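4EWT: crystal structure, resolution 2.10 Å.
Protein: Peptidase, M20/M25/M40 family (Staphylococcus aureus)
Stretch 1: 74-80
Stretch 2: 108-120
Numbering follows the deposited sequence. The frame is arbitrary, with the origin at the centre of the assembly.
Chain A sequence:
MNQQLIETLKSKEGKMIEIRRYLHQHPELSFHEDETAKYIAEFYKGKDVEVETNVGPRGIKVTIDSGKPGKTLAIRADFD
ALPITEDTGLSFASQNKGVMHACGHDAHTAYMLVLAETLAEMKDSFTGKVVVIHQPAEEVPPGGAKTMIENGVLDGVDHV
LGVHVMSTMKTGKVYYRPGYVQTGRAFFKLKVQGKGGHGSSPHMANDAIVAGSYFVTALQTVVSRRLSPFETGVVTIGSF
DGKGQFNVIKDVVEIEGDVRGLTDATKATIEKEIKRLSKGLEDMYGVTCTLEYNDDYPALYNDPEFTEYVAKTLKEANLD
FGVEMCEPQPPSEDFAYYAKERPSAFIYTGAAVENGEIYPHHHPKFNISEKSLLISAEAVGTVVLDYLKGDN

Stretch 1 (74-80) AIRADFD
Stretch 2 108-120: HTAYMLVLAETLA

Residues 74-78 form a strand, with phi between -94° and -135° and psi from 130° to 157°; residues 108-120 are helical, with phi from -53° to -73°, psi from -26° to -54° and i to i+4 bonds such as Leu 115 N to Tyr 111 O, 2.8 Å. The axes approach to 7.4 Å and run at 141°, nearer antiparallel than parallel. The register is set by Ala 77 and His 108, whose CA atoms lie 5.4 Å apart, and the contact buries 399 Å² in total.

Apolar packing follows strand alternation: the CA-to-CB bonds of Ile 75 and Ala 77 point toward the helix, that of Arg 76 away. Ile 75 (chi1 p, chi2 t) extends CD1 to 3.4 Å from Met 112 SD, 4.2 Å from Leu 115 CD2 and 4.4 Å from Leu 119 CD1, so one methyl meets three helix side chains. Met 112 is folded (t, p, p); Leu 115 is t, p and Leu 119 m, t. At Ala 77 a small residue suits the close approach: its CB lies 3.5 Å from His 108 O and 3.8 Å from Met 112 CB.

The polar contacts gather at the C-terminal end of the strand. His 108 (chi1 m, chi2 155°) donates from ND1 to Asp 78 OD1 at 3.1 Å, with an N-H...O angle of 155°; the oxygen lies at the ring edge, near its plane. Although the CA-to-CB bond of Asp 78 points away, chi1 of 40° and chi2 of 6° bring its carboxylate nearer. Its OD2 sits 3.4 Å from Arg 76 NH1, a salt bridge of charges alone because the oxygen is well out of the guanidinium plane. Thr 109 (chi1 m) packs OG1 3.2 Å from Phe 79 CB.

One water bridges the stretches, donating to Arg 76 O at 2.8 Å and accepting from Tyr 111 OH at 2.9 Å.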

# COMPACT_ATOMS: atom_id res chain seq x y z
N ALA A 74 -42.48 17.42 22.48
CA ALA A 74 -41.47 18.44 22.29
C ALA A 74 -41.24 18.66 20.80
O ALA A 74 -41.19 17.70 20.02
CB ALA A 74 -40.18 18.06 22.99
N ILE A 75 -41.13 19.92 20.42
CA ILE A 75 -40.79 20.28 19.04
C ILE A 75 -39.53 21.15 19.05
O ILE A 75 -39.40 22.05 19.87
CB ILE A 75 -41.99 20.95 18.31
CG1 ILE A 75 -42.49 22.17 19.08
CG2 ILE A 75 -43.13 19.93 18.14
CD1 ILE A 75 -43.61 22.91 18.37
N ARG A 76 -38.59 20.84 18.17
CA ARG A 76 -37.24 21.37 18.30
C ARG A 76 -36.81 22.23 17.11
O ARG A 76 -37.02 21.86 15.96
CB ARG A 76 -36.27 20.20 18.53
CG ARG A 76 -34.82 20.58 18.72
CD ARG A 76 -34.09 20.67 17.39
NE ARG A 76 -32.67 20.46 17.61
CZ ARG A 76 -31.79 20.10 16.67
NH1 ARG A 76 -32.17 19.93 15.40
NH2 ARG A 76 -30.54 19.91 17.02
N ALA A 77 -36.23 23.40 17.42
CA ALA A 77 -35.59 24.26 16.43
C ALA A 77 -34.25 24.74 16.96
O ALA A 77 -34.17 25.24 18.08
CB ALA A 77 -36.47 25.47 16.09
N ASP A 78 -33.20 24.60 16.16
CA ASP A 78 -31.86 25.09 16.53
C ASP A 78 -31.62 26.50 15.97
O ASP A 78 -32.29 26.92 15.01
CB ASP A 78 -30.74 24.11 16.13
CG ASP A 78 -30.97 23.46 14.77
OD1 ASP A 78 -31.91 23.82 14.03
OD2 ASP A 78 -30.17 22.56 14.42
N PHE A 79 -30.69 27.23 16.59
CA PHE A 79 -30.49 28.64 16.21
C PHE A 79 -29.05 29.15 16.08
O PHE A 79 -28.85 30.35 15.85
CB PHE A 79 -31.32 29.59 17.07
CG PHE A 79 -30.97 29.58 18.54
CD1 PHE A 79 -29.96 30.42 19.03
CD2 PHE A 79 -31.69 28.81 19.44
CE1 PHE A 79 -29.66 30.45 20.40
CE2 PHE A 79 -31.41 28.84 20.81
CZ PHE A 79 -30.39 29.66 21.29
N ASP A 80 -28.06 28.27 16.20
CA ASP A 80 -26.66 28.66 16.01
C ASP A 80 -26.30 28.75 14.53
O ASP A 80 -26.89 28.05 13.69
CB ASP A 80 -25.69 27.72 16.75
CG ASP A 80 -25.81 26.26 16.31
OD1 ASP A 80 -26.91 25.81 15.92
OD2 ASP A 80 -24.78 25.55 16.37
N HIS A 108 -35.45 27.64 10.69
CA HIS A 108 -36.03 26.79 11.72
C HIS A 108 -36.60 27.61 12.89
O HIS A 108 -37.71 27.35 13.36
CB HIS A 108 -35.02 25.77 12.23
CG HIS A 108 -34.47 24.88 11.17
ND1 HIS A 108 -33.24 24.25 11.29
CD2 HIS A 108 -34.96 24.52 9.96
CE1 HIS A 108 -33.01 23.54 10.20
NE2 HIS A 108 -34.03 23.69 9.37
N THR A 109 -35.84 28.61 13.33
CA THR A 109 -36.27 29.46 14.44
C THR A 109 -37.49 30.30 14.04
O THR A 109 -38.46 30.40 14.80
CB THR A 109 -35.09 30.34 14.91
OG1 THR A 109 -33.99 29.48 15.24
CG2 THR A 109 -35.46 31.17 16.14
N ALA A 110 -37.46 30.84 12.83
CA ALA A 110 -38.53 31.70 12.33
C ALA A 110 -39.90 31.01 12.36
O ALA A 110 -40.86 31.54 12.94
CB ALA A 110 -38.20 32.21 10.92
N TYR A 111 -39.98 29.84 11.74
CA TYR A 111 -41.26 29.15 11.63
C TYR A 111 -41.74 28.67 13.00
O TYR A 111 -42.93 28.71 13.29
CB TYR A 111 -41.22 27.99 10.61
CG TYR A 111 -40.91 26.64 11.23
CD1 TYR A 111 -41.90 25.89 11.87
CD2 TYR A 111 -39.62 26.12 11.17
CE1 TYR A 111 -41.61 24.66 12.46
CE2 TYR A 111 -39.32 24.88 11.74
CZ TYR A 111 -40.33 24.16 12.38
OH TYR A 111 -40.04 22.94 12.95
N MET A 112 -40.80 28.21 13.83
CA MET A 112 -41.11 27.72 15.17
C MET A 112 -41.65 28.82 16.09
O MET A 112 -42.57 28.58 16.86
CB MET A 112 -39.88 27.06 15.81
CG MET A 112 -40.18 26.40 17.15
SD MET A 112 -41.36 25.02 17.02
CE MET A 112 -40.24 23.74 16.39
N LEU A 113 -41.06 30.01 16.01
CA LEU A 113 -41.55 31.13 16.82
C LEU A 113 -43.01 31.45 16.47
O LEU A 113 -43.84 31.62 17.37
CB LEU A 113 -40.67 32.38 16.67
CG LEU A 113 -39.26 32.39 17.25
CD1 LEU A 113 -38.55 33.63 16.77
CD2 LEU A 113 -39.23 32.32 18.79
N VAL A 114 -43.31 31.50 15.18
CA VAL A 114 -44.66 31.82 14.72
C VAL A 114 -45.65 30.66 14.95
O VAL A 114 -46.82 30.89 15.27
CB VAL A 114 -44.66 32.29 13.23
CG1 VAL A 114 -46.07 32.57 12.73
CG2 VAL A 114 -43.79 33.54 13.08
N LEU A 115 -45.18 29.43 14.83
CA LEU A 115 -46.01 28.28 15.16
C LEU A 115 -46.33 28.24 16.65
O LEU A 115 -47.46 27.93 17.03
CB LEU A 115 -45.34 26.98 14.73
CG LEU A 115 -46.03 25.68 15.18
CD1 LEU A 115 -47.43 25.55 14.60
CD2 LEU A 115 -45.18 24.49 14.79
N ALA A 116 -45.34 28.54 17.48
CA ALA A 116 -45.51 28.49 18.93
C ALA A 116 -46.54 29.52 19.41
O ALA A 116 -47.42 29.20 20.21
CB ALA A 116 -44.19 28.68 19.64
N GLU A 117 -46.41 30.74 18.89
CA GLU A 117 -47.39 31.81 19.10
C GLU A 117 -48.79 31.34 18.73
O GLU A 117 -49.75 31.54 19.49
CB GLU A 117 -47.01 33.04 18.26
CG GLU A 117 -48.09 34.14 18.21
CD GLU A 117 -47.71 35.28 17.27
OE1 GLU A 117 -48.56 35.66 16.44
OE2 GLU A 117 -46.58 35.78 17.36
N THR A 118 -48.89 30.69 17.57
CA THR A 118 -50.16 30.19 17.05
C THR A 118 -50.75 29.08 17.92
O THR A 118 -51.92 29.14 18.28
CB THR A 118 -50.03 29.72 15.60
OG1 THR A 118 -49.47 30.78 14.81
CG2 THR A 118 -51.38 29.35 15.03
N LEU A 119 -49.93 28.09 18.29
CA LEU A 119 -50.40 27.02 19.18
C LEU A 119 -50.83 27.56 20.54
O LEU A 119 -51.74 27.01 21.16
CB LEU A 119 -49.33 25.92 19.35
CG LEU A 119 -48.97 25.05 18.14
CD1 LEU A 119 -47.78 24.15 18.44
CD2 LEU A 119 -50.17 24.21 17.66
N ALA A 120 -50.20 28.65 20.98
CA ALA A 120 -50.53 29.30 22.25
C ALA A 120 -51.93 29.93 22.27
O ALA A 120 -52.52 30.09 23.35
CB ALA A 120 -49.48 30.34 22.61
O HOH W 1 -37.22 22.58 13.27